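Local atomic coordinates of sialyltransferase 0160 (Photobacterium damselae, PDB entry 4R84), a protein that probably transfers sialic acid from CMP-sialic acid to a sugar acceptor, as a glycosyltransferase of the GT-B structural group. Residues Val40-Thr45 and Ala85-Gln90; Ser61-Cys66 and Thr97-Thr102; Thr119-Ile124 and Asn198-Thr203; Asn204-Phe209 and Gly236-Val241. All coordinates share one frame; numbering follows the deposited sequence.

Contact 1 (Val40-Thr45 and Ala85-Gln90); sequences VVETET and APELKQ
A type II beta turn from Val41 to Glu44, closing strand 31-41, sits against the loop Ala85-Gln90 and grips both ends of Ala85. Thr43 N donates to Ala85 O at 2.7 Å, while Ala85 N donates to Glu44 O at 3.0 Å in a nearly straight bond (171° at the hydrogen). The methyl of Ala85 points into the turn: its CB lies 3.4 Å from Val41 O and 3.7 Å from Val40 CG1, the branch that stands anti to the backbone N (chi1 -170°) and so meets this methyl. All this takes place in the small beta domain assigned to the K319L-like PKD family, where the turn leads from strand 31-41 into strand 45-48 and Ala85 immediately follows strand 81-84. Glu42 of the turn reaches farther along the loop. Extended beyond CG, it runs past Pro86 O, its CG 3.3 Å from that oxygen, which is buried here without a hydrogen-bond partner, and brings OE2 to Leu88 N at 2.8 Å. The N-H meets this oxygen from well above the carboxylate plane, 60° out of it. Arg196 makes a salt bridge to the same OE2 and Asn195 ND2 binds OE1, so the buried carboxylate links the turn, the loop and the residues just before strand 197-204; Arg196 probably favours the charged form of Glu42. Thr43 CG2 rests 3.6 Å from Glu87 OE2, whereas its OG1 turns back to Glu42 O, meeting that oxygen on a lone pair in the carbonyl plane.

Contact 2 (Ser61-Cys66 and Thr97-Thr102); sequences SWEQTC and TFKGIT
Phe98 places its CB directly over the six-membered ring of Trp62, 3.4 Å from the centroid and 4° off the ring normal, a clear CH-pi contact. With CG anti to the backbone N (chi1 174°), the phenyl ring is carried past the five-membered part of the indole, the two planes 57° apart, and Phe98 CD1 comes to 3.4 Å from Trp62 NE1. The two residues form a non-hydrogen-bonded pair of antiparallel strands, flanked by the hydrogen-bonded pairs Ser61-Lys99 and Glu63-Thr97. In the latter, Thr97 N reaches Glu63 O at 2.9 Å. On the face bearing Ser61, Glu63, Thr97 and Lys99 the side chains are polar, and Thr97 OG1 is hydrogen-bonded to Asn110. Glu63 lies alongside Thr97, pointing the same way, and the extended Lys99 crosses Glu63 obliquely to bring NZ to Glu63 OE1 at 3.3 Å, a salt bridge whose hydrogen bond is weak. One water joins Ser61 OG, at 3.0 Å, to Thr97 O. Phe81 and Phe57 meet Trp62 and Phe98 edge-to-face, continuing the aromatic core of this beta domain, and the Cys66-Cys95 disulfide ties the same two strands together at Cys66. The chemistry divides by face: the aromatic side is buried, and there the indole N-H is satisfied by Ile79 O. On the other face the long, partly exposed ion pair is probably a modest contribution beside the four backbone bonds.

Contact 3 (Thr119-Ile124 and Asn198-Thr203); sequences TLEVYI and NIEFYT
Tyr123 and Tyr202 form an offset stack between neighbouring strands, the rings 4.3 Å apart at their centroids and 10° from parallel. Both side chains point the same way, and Tyr123 CE2 lies over the Tyr202 face. Hydrogen bonds hold the far end of each ring: Tyr123 OH donates to Glu121 OE1 and Tyr202 OH to Glu200 OE1, both at 2.6 Å. Charge is concentrated beside them, for Glu121 OE2 and Glu200 OE1 are 4.3 Å apart; a water that donates to Glu200 OE1 and, weakly, to Glu121 OE2, together with the salt bridge from Arg150 to Glu121, probably eases the repulsion. Apolar contacts fill the other face, where Val122 CB meets Phe201 CD1 at 3.8 Å and Ile199 CG2 sits over the Phe201 ring. Five backbone bonds join the parallel strands, as in Val122 N to Glu200 O at 2.8 Å. At the end Thr203 OG1, anti to its own N (chi1 -167°), donates to Ile124 O at 2.6 Å from above the carbonyl plane. Helix 129-144 covers the tyrosines, helices 181-192 and 213-219 the face of Val122, Ile199 and Phe201: a locally parallel sheet between helical layers, as expected of a Rossmann-like domain in a GT-B glycosyltransferase.

Contact 4 (Asn204-Phe209 and Gly236-Val241); sequences NTAHVF and GSSEYV
Asn204, the last residue of strand 197-204, brings its OD1 to 3.4 Å from Glu239 OE2; both are acceptors, so no bond joins them, and the amide and carboxylate planes lie 21° apart. The amide is held from its other end, where ND2 donates to Asp235 and Asp125. Thr205 begins a type I beta turn that runs to Val208, and its CB approaches Glu239 OE2 at 3.8 Å. Ala206 then makes the one hydrogen bond of the contact: its N reaches Glu239 OE2 at 3.1 Å, on the anti side of the carboxylate, bent to 137° at the hydrogen, and shares its N-H weakly with Asn204 OD1. The methyl of Ala206 lies against the same Glu239 oxygen, CB to OE2 3.3 Å. Glu239 gets there by bending at chi2 (92°), folding its carboxylate back toward the start of helix 237-246. His207, at the N-cap position of helix 208-211, sends a weak bond from ND1 to Asn204 OD1. The carboxylate of Glu239 thus joins the turn after strand 197-204 to the chain just before its own helix. OE2 takes N-H groups from Ala206 and Asp235, and OE1 a weaker one from Gly236 N at 3.3 Å; these donors fix its orientation.

Contacts 1 and 2 lie in the N-terminal beta domain, their centres 23 Å apart, whereas contacts 3 and 4 belong to the sialyltransferase region. Strand 106-125 connects the two parts: it pairs with strands 31-41 and 92-101 of contacts 1 and 2 and itself supplies residues 119-124 of contact 3, which comes within about 6 Å of contact 1 between nearest atoms. Contact 4 follows directly from contact 3 through Thr203, whose CG2 packs 4.2 Å from Val208 CA. It also lies nearest the donor pocket, the side chain of Ser238 being about 7 Å from bound CMP-3-fluoro-N-acetylneuraminic acid. Contact 2 is remote, its centre 54 Å from that of contact 4.

Contact 1 (Val40-Thr45 and Ala85-Gln90)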
loop_
_atom_site.group_PDB
_atom_site.type_symbol
_atom_site.label_atom_id
_atom_site.label_comp_id
_atom_site.label_asym_id
_atom_site.label_seq_id
_atom_site.Cartn_x
_atom_site.Cartn_y
_atom_site.Cartn_z
ATOM N N VAL A 40 16.724 -11.213 -16.946
ATOM C CA VAL A 40 18.024 -10.617 -16.667
ATOM C C VAL A 40 17.961 -9.153 -17.073
ATOM O O VAL A 40 17.659 -8.816 -18.227
ATOM C CB VAL A 40 19.180 -11.351 -17.402
ATOM C CG1 VAL A 40 20.549 -10.861 -16.900
ATOM C CG2 VAL A 40 19.069 -12.875 -17.221
ATOM N N VAL A 41 18.226 -8.267 -16.115
ATOM C CA VAL A 41 18.202 -6.848 -16.389
ATOM C C VAL A 41 19.383 -6.490 -17.274
ATOM O O VAL A 41 20.477 -7.014 -17.078
ATOM C CB VAL A 41 18.243 -6.034 -15.085
ATOM C CG1 VAL A 41 18.327 -4.544 -15.387
ATOM C CG2 VAL A 41 16.997 -6.356 -14.270
ATOM N N GLU A 42 19.139 -5.634 -18.260
ATOM C CA GLU A 42 20.218 -5.137 -19.136
ATOM C C GLU A 42 21.459 -4.750 -18.333
ATOM O O GLU A 42 21.359 -4.054 -17.329
ATOM C CB GLU A 42 19.733 -3.928 -19.944
ATOM C CG GLU A 42 18.685 -4.257 -20.982
ATOM C CD GLU A 42 18.294 -3.084 -21.863
ATOM O OE1 GLU A 42 18.532 -1.899 -21.506
ATOM O OE2 GLU A 42 17.751 -3.350 -22.950
ATOM N N THR A 43 22.612 -5.202 -18.826
ATOM C CA THR A 43 23.963 -5.020 -18.261
ATOM C C THR A 43 24.281 -5.910 -17.054
ATOM O O THR A 43 25.443 -5.999 -16.658
ATOM C CB THR A 43 24.274 -3.535 -17.847
ATOM O OG1 THR A 43 23.680 -3.235 -16.583
ATOM C CG2 THR A 43 23.827 -2.532 -18.916
ATOM N N GLU A 44 23.295 -6.606 -16.497
ATOM C CA GLU A 44 23.562 -7.492 -15.365
ATOM C C GLU A 44 23.950 -8.897 -15.842
ATOM O O GLU A 44 23.754 -9.246 -17.004
ATOM C CB GLU A 44 22.340 -7.529 -14.418
ATOM C CG GLU A 44 22.022 -6.147 -13.835
ATOM C CD GLU A 44 21.078 -6.174 -12.647
ATOM O OE1 GLU A 44 20.551 -7.252 -12.309
ATOM O OE2 GLU A 44 20.874 -5.098 -12.040
ATOM N N THR A 45 24.512 -9.691 -14.936
ATOM C CA THR A 45 25.064 -10.999 -15.269
ATOM C C THR A 45 24.204 -12.136 -14.697
ATOM O O THR A 45 23.698 -12.052 -13.574
ATOM C CB THR A 45 26.512 -11.114 -14.749
ATOM O OG1 THR A 45 27.332 -10.123 -15.387
ATOM C CG2 THR A 45 27.098 -12.506 -15.024
ATOM N N ALA A 85 23.770 -9.544 -19.972
ATOM C CA ALA A 85 22.640 -9.018 -20.728
ATOM C C ALA A 85 23.007 -7.760 -21.502
ATOM O O ALA A 85 23.456 -6.774 -20.918
ATOM C CB ALA A 85 21.453 -8.728 -19.795
ATOM N N PRO A 86 22.791 -7.779 -22.823
ATOM C CA PRO A 86 23.057 -6.615 -23.673
ATOM C C PRO A 86 22.026 -5.519 -23.484
ATOM O O PRO A 86 20.948 -5.779 -22.912
ATOM C CB PRO A 86 22.968 -7.188 -25.091
ATOM C CG PRO A 86 22.086 -8.365 -24.962
ATOM C CD PRO A 86 22.372 -8.952 -23.610
ATOM N N GLU A 87 22.345 -4.323 -23.970
ATOM C CA GLU A 87 21.389 -3.221 -24.010
ATOM C C GLU A 87 20.673 -3.236 -25.354
ATOM O O GLU A 87 21.299 -3.134 -26.407
ATOM C CB GLU A 87 22.085 -1.875 -23.761
ATOM C CG GLU A 87 22.565 -1.742 -22.329
ATOM C CD GLU A 87 23.556 -0.620 -22.132
ATOM O OE1 GLU A 87 24.528 -0.525 -22.902
ATOM O OE2 GLU A 87 23.360 0.165 -21.199
ATOM N N LEU A 88 19.352 -3.394 -25.295
ATOM C CA LEU A 88 18.534 -3.674 -26.464
ATOM C C LEU A 88 17.503 -2.580 -26.689
ATOM O O LEU A 88 17.295 -1.740 -25.824
ATOM C CB LEU A 88 17.830 -5.017 -26.291
ATOM C CG LEU A 88 18.717 -6.230 -26.046
ATOM C CD1 LEU A 88 17.853 -7.447 -25.754
ATOM C CD2 LEU A 88 19.632 -6.487 -27.242
ATOM N N LYS A 89 16.831 -2.633 -27.836
ATOM C CA LYS A 89 15.779 -1.674 -28.140
ATOM C C LYS A 89 14.461 -2.182 -27.546
ATOM O O LYS A 89 13.517 -1.418 -27.355
ATOM C CB LYS A 89 15.633 -1.526 -29.652
ATOM C CG LYS A 89 16.835 -0.922 -30.356
ATOM C CD LYS A 89 16.525 -0.666 -31.826
ATOM C CE LYS A 89 17.717 -0.064 -32.556
ATOM N NZ LYS A 89 18.775 -1.090 -32.793
ATOM N N GLN A 90 14.418 -3.473 -27.240
ATOM C CA GLN A 90 13.230 -4.103 -26.649
ATOM C C GLN A 90 13.648 -5.406 -25.992
ATOM O O GLN A 90 14.732 -5.920 -26.258
ATOM C CB GLN A 90 12.135 -4.390 -27.685
ATOM C CG GLN A 90 12.548 -5.397 -28.746
ATOM C CD GLN A 90 11.483 -5.627 -29.806
ATOM O OE1 GLN A 90 10.399 -5.053 -29.752
ATOM N NE2 GLN A 90 11.782 -6.502 -30.761
#

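Contact 2 (Ser61-Cys66 and Thr97-Thr102)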
loop_
_atom_site.group_PDB
_atom_site.type_symbol
_atom_site.label_atom_id
_atom_site.label_comp_id
_atom_site.label_asym_id
_atom_site.label_seq_id
_atom_site.Cartn_x
_atom_site.Cartn_y
_atom_site.Cartn_z
ATOM N N SER A 61 28.098 -30.225 -23.466
ATOM C CA SER A 61 28.077 -29.093 -24.385
ATOM C C SER A 61 26.964 -28.108 -24.050
ATOM O O SER A 61 25.946 -28.493 -23.490
ATOM C CB SER A 61 27.899 -29.570 -25.821
ATOM O OG SER A 61 26.631 -30.164 -25.975
ATOM N N TRP A 62 27.207 -26.843 -24.383
ATOM C CA TRP A 62 26.175 -25.806 -24.394
ATOM C C TRP A 62 25.896 -25.427 -25.841
ATOM O O TRP A 62 26.810 -25.411 -26.677
ATOM C CB TRP A 62 26.623 -24.561 -23.619
ATOM C CG TRP A 62 26.494 -24.626 -22.126
ATOM C CD1 TRP A 62 27.498 -24.853 -21.225
ATOM C CD2 TRP A 62 25.305 -24.443 -21.363
ATOM N NE1 TRP A 62 26.999 -24.826 -19.948
ATOM C CE2 TRP A 62 25.654 -24.573 -20.005
ATOM C CE3 TRP A 62 23.979 -24.168 -21.694
ATOM C CZ2 TRP A 62 24.722 -24.454 -18.982
ATOM C CZ3 TRP A 62 23.049 -24.056 -20.677
ATOM C CH2 TRP A 62 23.426 -24.189 -19.337
ATOM N N GLU A 63 24.640 -25.130 -26.135
ATOM C CA GLU A 63 24.241 -24.593 -27.428
ATOM C C GLU A 63 23.127 -23.569 -27.228
ATOM O O GLU A 63 22.324 -23.682 -26.299
ATOM C CB GLU A 63 23.796 -25.698 -28.380
ATOM C CG GLU A 63 22.649 -26.543 -27.881
ATOM C CD GLU A 63 22.256 -27.621 -28.878
ATOM O OE1 GLU A 63 22.360 -28.815 -28.524
ATOM O OE2 GLU A 63 21.855 -27.279 -30.012
ATOM N N GLN A 64 23.079 -22.575 -28.104
ATOM C CA GLN A 64 22.015 -21.573 -28.065
ATOM C C GLN A 64 20.913 -21.925 -29.061
ATOM O O GLN A 64 21.197 -22.183 -30.227
ATOM C CB GLN A 64 22.575 -20.190 -28.360
ATOM C CG GLN A 64 21.531 -19.093 -28.210
ATOM C CD GLN A 64 22.089 -17.736 -28.527
ATOM O OE1 GLN A 64 23.292 -17.581 -28.722
ATOM N NE2 GLN A 64 21.221 -16.728 -28.548
ATOM N N THR A 65 19.662 -21.968 -28.603
ATOM C CA THR A 65 18.573 -22.436 -29.462
ATOM C C THR A 65 17.591 -21.360 -29.936
ATOM O O THR A 65 16.783 -21.621 -30.826
ATOM C CB THR A 65 17.767 -23.561 -28.771
ATOM O OG1 THR A 65 17.176 -23.059 -27.569
ATOM C CG2 THR A 65 18.663 -24.741 -28.419
ATOM N N CYS A 66 17.618 -20.174 -29.336
ATOM C CA CYS A 66 16.862 -19.051 -29.900
ATOM C C CYS A 66 17.437 -17.742 -29.366
ATOM O O CYS A 66 18.250 -17.732 -28.428
ATOM C CB CYS A 66 15.359 -19.128 -29.621
ATOM S SG CYS A 66 14.856 -18.443 -28.042
ATOM N N THR A 97 20.754 -24.579 -24.085
ATOM C CA THR A 97 20.584 -25.972 -23.691
ATOM C C THR A 97 21.931 -26.604 -23.342
ATOM O O THR A 97 22.897 -26.546 -24.125
ATOM C CB THR A 97 19.892 -26.787 -24.799
ATOM O OG1 THR A 97 18.529 -26.372 -24.907
ATOM C CG2 THR A 97 19.925 -28.277 -24.489
ATOM N N PHE A 98 22.009 -27.172 -22.141
ATOM C CA PHE A 98 23.187 -27.935 -21.750
ATOM C C PHE A 98 22.867 -29.413 -21.870
ATOM O O PHE A 98 21.802 -29.864 -21.445
ATOM C CB PHE A 98 23.620 -27.603 -20.321
ATOM C CG PHE A 98 24.747 -28.465 -19.819
ATOM C CD1 PHE A 98 26.061 -28.103 -20.057
ATOM C CD2 PHE A 98 24.490 -29.644 -19.123
ATOM C CE1 PHE A 98 27.115 -28.900 -19.604
ATOM C CE2 PHE A 98 25.531 -30.445 -18.668
ATOM C CZ PHE A 98 26.843 -30.070 -18.905
ATOM N N LYS A 99 23.791 -30.167 -22.449
ATOM C CA LYS A 99 23.670 -31.618 -22.510
ATOM C C LYS A 99 24.909 -32.240 -21.894
ATOM O O LYS A 99 26.024 -31.914 -22.282
ATOM C CB LYS A 99 23.503 -32.106 -23.952
ATOM C CG LYS A 99 22.179 -31.726 -24.586
ATOM C CD LYS A 99 22.147 -32.050 -26.072
ATOM C CE LYS A 99 20.839 -31.586 -26.696
ATOM N NZ LYS A 99 20.853 -31.712 -28.179
ATOM N N GLY A 100 24.711 -33.121 -20.921
ATOM C CA GLY A 100 25.830 -33.794 -20.290
ATOM C C GLY A 100 25.531 -35.274 -20.186
ATOM O O GLY A 100 24.446 -35.683 -19.772
ATOM N N ILE A 101 26.519 -36.090 -20.530
ATOM C CA ILE A 101 26.330 -37.526 -20.520
ATOM C C ILE A 101 27.350 -38.161 -19.601
ATOM O O ILE A 101 28.535 -37.851 -19.672
ATOM C CB ILE A 101 26.455 -38.108 -21.940
ATOM C CG1 ILE A 101 25.419 -37.461 -22.865
ATOM C CG2 ILE A 101 26.278 -39.610 -21.922
ATOM C CD1 ILE A 101 25.647 -37.746 -24.335
ATOM N N THR A 102 26.881 -39.026 -18.712
ATOM C CA THR A 102 27.779 -39.842 -17.909
ATOM C C THR A 102 27.595 -41.276 -18.374
ATOM O O THR A 102 26.973 -41.516 -19.405
ATOM C CB THR A 102 27.498 -39.729 -16.405
ATOM O OG1 THR A 102 26.219 -40.299 -16.101
ATOM C CG2 THR A 102 27.558 -38.268 -15.956
HETATM O O HOH W 1 24.098 -28.594 -25.726
HETATM O O HOH W 2 26.657 -32.880 -25.374
#

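Contact 3 (Thr119-Ile124 and Asn198-Thr203)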
loop_
_atom_site.group_PDB
_atom_site.type_symbol
_atom_site.label_atom_id
_atom_site.label_comp_id
_atom_site.label_asym_id
_atom_site.label_seq_id
_atom_site.Cartn_x
_atom_site.Cartn_y
_atom_site.Cartn_z
ATOM N N THR A 119 13.801 -1.675 -13.806
ATOM C CA THR A 119 12.543 -1.144 -13.267
ATOM C C THR A 119 12.857 -0.234 -12.105
ATOM O O THR A 119 13.643 -0.606 -11.207
ATOM C CB THR A 119 11.596 -2.277 -12.806
ATOM O OG1 THR A 119 11.261 -3.104 -13.926
ATOM C CG2 THR A 119 10.295 -1.699 -12.198
ATOM N N LEU A 120 12.265 0.964 -12.138
ATOM C CA LEU A 120 12.329 1.894 -11.022
ATOM C C LEU A 120 10.952 1.912 -10.374
ATOM O O LEU A 120 9.962 2.181 -11.056
ATOM C CB LEU A 120 12.727 3.299 -11.483
ATOM C CG LEU A 120 12.679 4.383 -10.409
ATOM C CD1 LEU A 120 13.782 4.156 -9.371
ATOM C CD2 LEU A 120 12.769 5.765 -11.028
ATOM N N GLU A 121 10.897 1.613 -9.078
ATOM C CA GLU A 121 9.645 1.659 -8.328
ATOM C C GLU A 121 9.566 2.989 -7.592
ATOM O O GLU A 121 10.490 3.345 -6.864
ATOM C CB GLU A 121 9.551 0.495 -7.339
ATOM C CG GLU A 121 9.726 -0.890 -7.964
ATOM C CD GLU A 121 9.863 -1.975 -6.916
ATOM O OE1 GLU A 121 9.485 -1.735 -5.736
ATOM O OE2 GLU A 121 10.350 -3.072 -7.271
ATOM N N VAL A 122 8.454 3.712 -7.767
ATOM C CA VAL A 122 8.334 5.059 -7.180
ATOM C C VAL A 122 7.142 5.078 -6.245
ATOM O O VAL A 122 6.042 4.744 -6.662
ATOM C CB VAL A 122 8.176 6.124 -8.275
ATOM C CG1 VAL A 122 8.035 7.547 -7.679
ATOM C CG2 VAL A 122 9.399 6.076 -9.208
ATOM N N TYR A 123 7.384 5.460 -4.986
ATOM C CA TYR A 123 6.377 5.410 -3.925
ATOM C C TYR A 123 6.132 6.800 -3.372
ATOM O O TYR A 123 7.071 7.468 -2.978
ATOM C CB TYR A 123 6.847 4.474 -2.800
ATOM C CG TYR A 123 7.007 3.045 -3.239
ATOM C CD1 TYR A 123 8.187 2.603 -3.864
ATOM C CD2 TYR A 123 5.992 2.145 -3.048
ATOM C CE1 TYR A 123 8.320 1.275 -4.272
ATOM C CE2 TYR A 123 6.105 0.832 -3.441
ATOM C CZ TYR A 123 7.274 0.408 -4.072
ATOM O OH TYR A 123 7.376 -0.906 -4.457
ATOM N N ILE A 124 4.867 7.237 -3.355
ATOM C CA ILE A 124 4.538 8.578 -2.878
ATOM C C ILE A 124 3.271 8.538 -2.045
ATOM O O ILE A 124 2.238 8.088 -2.538
ATOM C CB ILE A 124 4.325 9.562 -4.031
ATOM C CG1 ILE A 124 5.501 9.522 -5.006
ATOM C CG2 ILE A 124 4.133 10.998 -3.483
ATOM C CD1 ILE A 124 5.152 10.055 -6.371
ATOM N N ASN A 198 11.529 0.937 -17.186
ATOM C CA ASN A 198 10.142 0.803 -16.758
ATOM C C ASN A 198 9.965 1.482 -15.411
ATOM O O ASN A 198 10.765 1.287 -14.494
ATOM C CB ASN A 198 9.732 -0.664 -16.639
ATOM C CG ASN A 198 9.599 -1.341 -17.984
ATOM O OD1 ASN A 198 9.136 -0.741 -18.954
ATOM N ND2 ASN A 198 10.025 -2.590 -18.054
ATOM N N ILE A 199 8.903 2.265 -15.283
ATOM C CA ILE A 199 8.592 2.874 -14.001
ATOM C C ILE A 199 7.279 2.322 -13.482
ATOM O O ILE A 199 6.295 2.265 -14.218
ATOM C CB ILE A 199 8.505 4.414 -14.100
ATOM C CG1 ILE A 199 9.850 5.009 -14.531
ATOM C CG2 ILE A 199 8.022 5.014 -12.771
ATOM C CD1 ILE A 199 9.790 6.496 -14.836
ATOM N N GLU A 200 7.291 1.867 -12.232
ATOM C CA GLU A 200 6.075 1.458 -11.527
ATOM C C GLU A 200 5.737 2.514 -10.490
ATOM O O GLU A 200 6.603 2.874 -9.692
ATOM C CB GLU A 200 6.261 0.114 -10.841
ATOM C CG GLU A 200 6.364 -1.077 -11.781
ATOM C CD GLU A 200 6.759 -2.353 -11.064
ATOM O OE1 GLU A 200 6.939 -2.344 -9.826
ATOM O OE2 GLU A 200 6.917 -3.381 -11.748
ATOM N N PHE A 201 4.485 2.989 -10.478
ATOM C CA PHE A 201 4.052 3.994 -9.512
ATOM C C PHE A 201 3.185 3.374 -8.430
ATOM O O PHE A 201 2.410 2.466 -8.713
ATOM C CB PHE A 201 3.248 5.104 -10.187
ATOM C CG PHE A 201 4.068 6.031 -11.026
ATOM C CD1 PHE A 201 5.128 6.748 -10.472
ATOM C CD2 PHE A 201 3.724 6.256 -12.349
ATOM C CE1 PHE A 201 5.865 7.634 -11.255
ATOM C CE2 PHE A 201 4.455 7.149 -13.132
ATOM C CZ PHE A 201 5.522 7.839 -12.574
ATOM N N TYR A 202 3.336 3.866 -7.203
ATOM C CA TYR A 202 2.508 3.452 -6.069
ATOM C C TYR A 202 2.136 4.687 -5.295
ATOM O O TYR A 202 3.021 5.366 -4.772
ATOM C CB TYR A 202 3.264 2.490 -5.150
ATOM C CG TYR A 202 3.802 1.261 -5.843
ATOM C CD1 TYR A 202 4.978 1.318 -6.595
ATOM C CD2 TYR A 202 3.150 0.041 -5.725
ATOM C CE1 TYR A 202 5.479 0.187 -7.232
ATOM C CE2 TYR A 202 3.650 -1.103 -6.354
ATOM C CZ TYR A 202 4.808 -1.012 -7.109
ATOM O OH TYR A 202 5.320 -2.136 -7.739
ATOM N N THR A 203 0.851 5.003 -5.211
ATOM C CA THR A 203 0.501 6.218 -4.491
ATOM C C THR A 203 -0.930 6.153 -3.985
ATOM O O THR A 203 -1.579 5.108 -4.037
ATOM C CB THR A 203 0.737 7.477 -5.363
ATOM O OG1 THR A 203 0.667 8.651 -4.542
ATOM C CG2 THR A 203 -0.268 7.586 -6.509
HETATM O O HOH W 3 9.397 -4.367 -15.194
HETATM O O HOH W 4 7.683 -4.488 -8.002
#

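Contact 4 (Asn204-Phe209 and Gly236-Val241)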
loop_
_atom_site.group_PDB
_atom_site.type_symbol
_atom_site.label_atom_id
_atom_site.label_comp_id
_atom_site.label_asym_id
_atom_site.label_seq_id
_atom_site.Cartn_x
_atom_site.Cartn_y
_atom_site.Cartn_z
ATOM N N ASN A 204 -1.360 7.286 -3.442
ATOM C CA ASN A 204 -2.640 7.497 -2.782
ATOM C C ASN A 204 -3.724 7.803 -3.811
ATOM O O ASN A 204 -3.541 8.663 -4.664
ATOM C CB ASN A 204 -2.430 8.651 -1.780
ATOM C CG ASN A 204 -3.634 8.971 -0.948
ATOM O OD1 ASN A 204 -4.726 9.165 -1.459
ATOM N ND2 ASN A 204 -3.421 9.093 0.360
ATOM N N THR A 205 -4.837 7.069 -3.770
ATOM C CA THR A 205 -5.860 7.235 -4.806
ATOM C C THR A 205 -6.413 8.667 -4.860
ATOM O O THR A 205 -6.532 9.245 -5.939
ATOM C CB THR A 205 -7.030 6.262 -4.597
ATOM O OG1 THR A 205 -6.532 4.926 -4.617
ATOM C CG2 THR A 205 -8.067 6.432 -5.697
ATOM N N ALA A 206 -6.762 9.219 -3.703
ATOM C CA ALA A 206 -7.384 10.549 -3.675
ATOM C C ALA A 206 -6.450 11.606 -4.266
ATOM O O ALA A 206 -6.900 12.590 -4.854
ATOM C CB ALA A 206 -7.809 10.926 -2.236
ATOM N N HIS A 207 -5.145 11.382 -4.161
ATOM C CA HIS A 207 -4.213 12.423 -4.570
ATOM C C HIS A 207 -3.329 12.026 -5.729
ATOM O O HIS A 207 -2.291 12.631 -5.937
ATOM C CB HIS A 207 -3.369 12.831 -3.374
ATOM C CG HIS A 207 -4.195 13.393 -2.261
ATOM N ND1 HIS A 207 -4.647 12.623 -1.212
ATOM C CD2 HIS A 207 -4.712 14.627 -2.073
ATOM C CE1 HIS A 207 -5.377 13.371 -0.404
ATOM N NE2 HIS A 207 -5.432 14.591 -0.904
ATOM N N VAL A 208 -3.771 11.039 -6.503
ATOM C CA VAL A 208 -2.990 10.574 -7.639
ATOM C C VAL A 208 -2.685 11.701 -8.634
ATOM O O VAL A 208 -1.571 11.774 -9.171
ATOM C CB VAL A 208 -3.696 9.394 -8.367
ATOM C CG1 VAL A 208 -5.100 9.783 -8.809
ATOM C CG2 VAL A 208 -2.868 8.927 -9.561
ATOM N N PHE A 209 -3.643 12.603 -8.857
ATOM C CA PHE A 209 -3.428 13.651 -9.848
ATOM C C PHE A 209 -2.449 14.719 -9.365
ATOM O O PHE A 209 -1.845 15.431 -10.170
ATOM C CB PHE A 209 -4.751 14.322 -10.246
ATOM C CG PHE A 209 -4.605 15.231 -11.424
ATOM C CD1 PHE A 209 -4.421 14.707 -12.690
ATOM C CD2 PHE A 209 -4.624 16.609 -11.266
ATOM C CE1 PHE A 209 -4.260 15.534 -13.782
ATOM C CE2 PHE A 209 -4.468 17.444 -12.357
ATOM C CZ PHE A 209 -4.282 16.901 -13.617
ATOM N N GLY A 236 -8.290 6.132 3.258
ATOM C CA GLY A 236 -9.256 5.969 4.323
ATOM C C GLY A 236 -10.661 6.370 3.950
ATOM O O GLY A 236 -11.112 6.133 2.845
ATOM N N SER A 237 -11.361 6.984 4.892
ATOM C CA SER A 237 -12.764 7.289 4.678
ATOM C C SER A 237 -12.984 8.343 3.597
ATOM O O SER A 237 -14.044 8.386 2.985
ATOM C CB SER A 237 -13.391 7.730 6.001
ATOM O OG SER A 237 -12.697 8.841 6.527
ATOM N N SER A 238 -11.975 9.173 3.344
ATOM C CA SER A 238 -12.149 10.320 2.461
ATOM C C SER A 238 -12.568 9.924 1.036
ATOM O O SER A 238 -13.421 10.587 0.456
ATOM C CB SER A 238 -10.866 11.160 2.435
ATOM O OG SER A 238 -10.376 11.335 1.120
ATOM N N GLU A 239 -12.015 8.836 0.500
ATOM C CA GLU A 239 -12.399 8.371 -0.833
ATOM C C GLU A 239 -13.867 7.959 -0.876
ATOM O O GLU A 239 -14.508 8.060 -1.912
ATOM C CB GLU A 239 -11.528 7.196 -1.292
ATOM C CG GLU A 239 -10.160 7.608 -1.860
ATOM C CD GLU A 239 -9.056 7.623 -0.805
ATOM O OE1 GLU A 239 -9.381 7.471 0.399
ATOM O OE2 GLU A 239 -7.866 7.783 -1.179
ATOM N N TYR A 240 -14.385 7.463 0.243
ATOM C CA TYR A 240 -15.763 6.965 0.304
ATOM C C TYR A 240 -16.745 8.114 0.463
ATOM O O TYR A 240 -17.792 8.114 -0.164
ATOM C CB TYR A 240 -15.887 5.917 1.438
ATOM C CG TYR A 240 -15.058 4.733 1.016
ATOM C CD1 TYR A 240 -13.672 4.743 1.182
ATOM C CD2 TYR A 240 -15.632 3.654 0.340
ATOM C CE1 TYR A 240 -12.885 3.706 0.715
ATOM C CE2 TYR A 240 -14.854 2.604 -0.112
ATOM C CZ TYR A 240 -13.479 2.636 0.073
ATOM O OH TYR A 240 -12.673 1.614 -0.387
ATOM N N VAL A 241 -16.372 9.113 1.256
ATOM C CA VAL A 241 -17.159 10.330 1.355
ATOM C C VAL A 241 -17.242 11.009 -0.011
ATOM O O VAL A 241 -18.301 11.505 -0.400
ATOM C CB VAL A 241 -16.574 11.307 2.397
ATOM C CG1 VAL A 241 -17.283 12.653 2.323
ATOM C CG2 VAL A 241 -16.717 10.724 3.801
#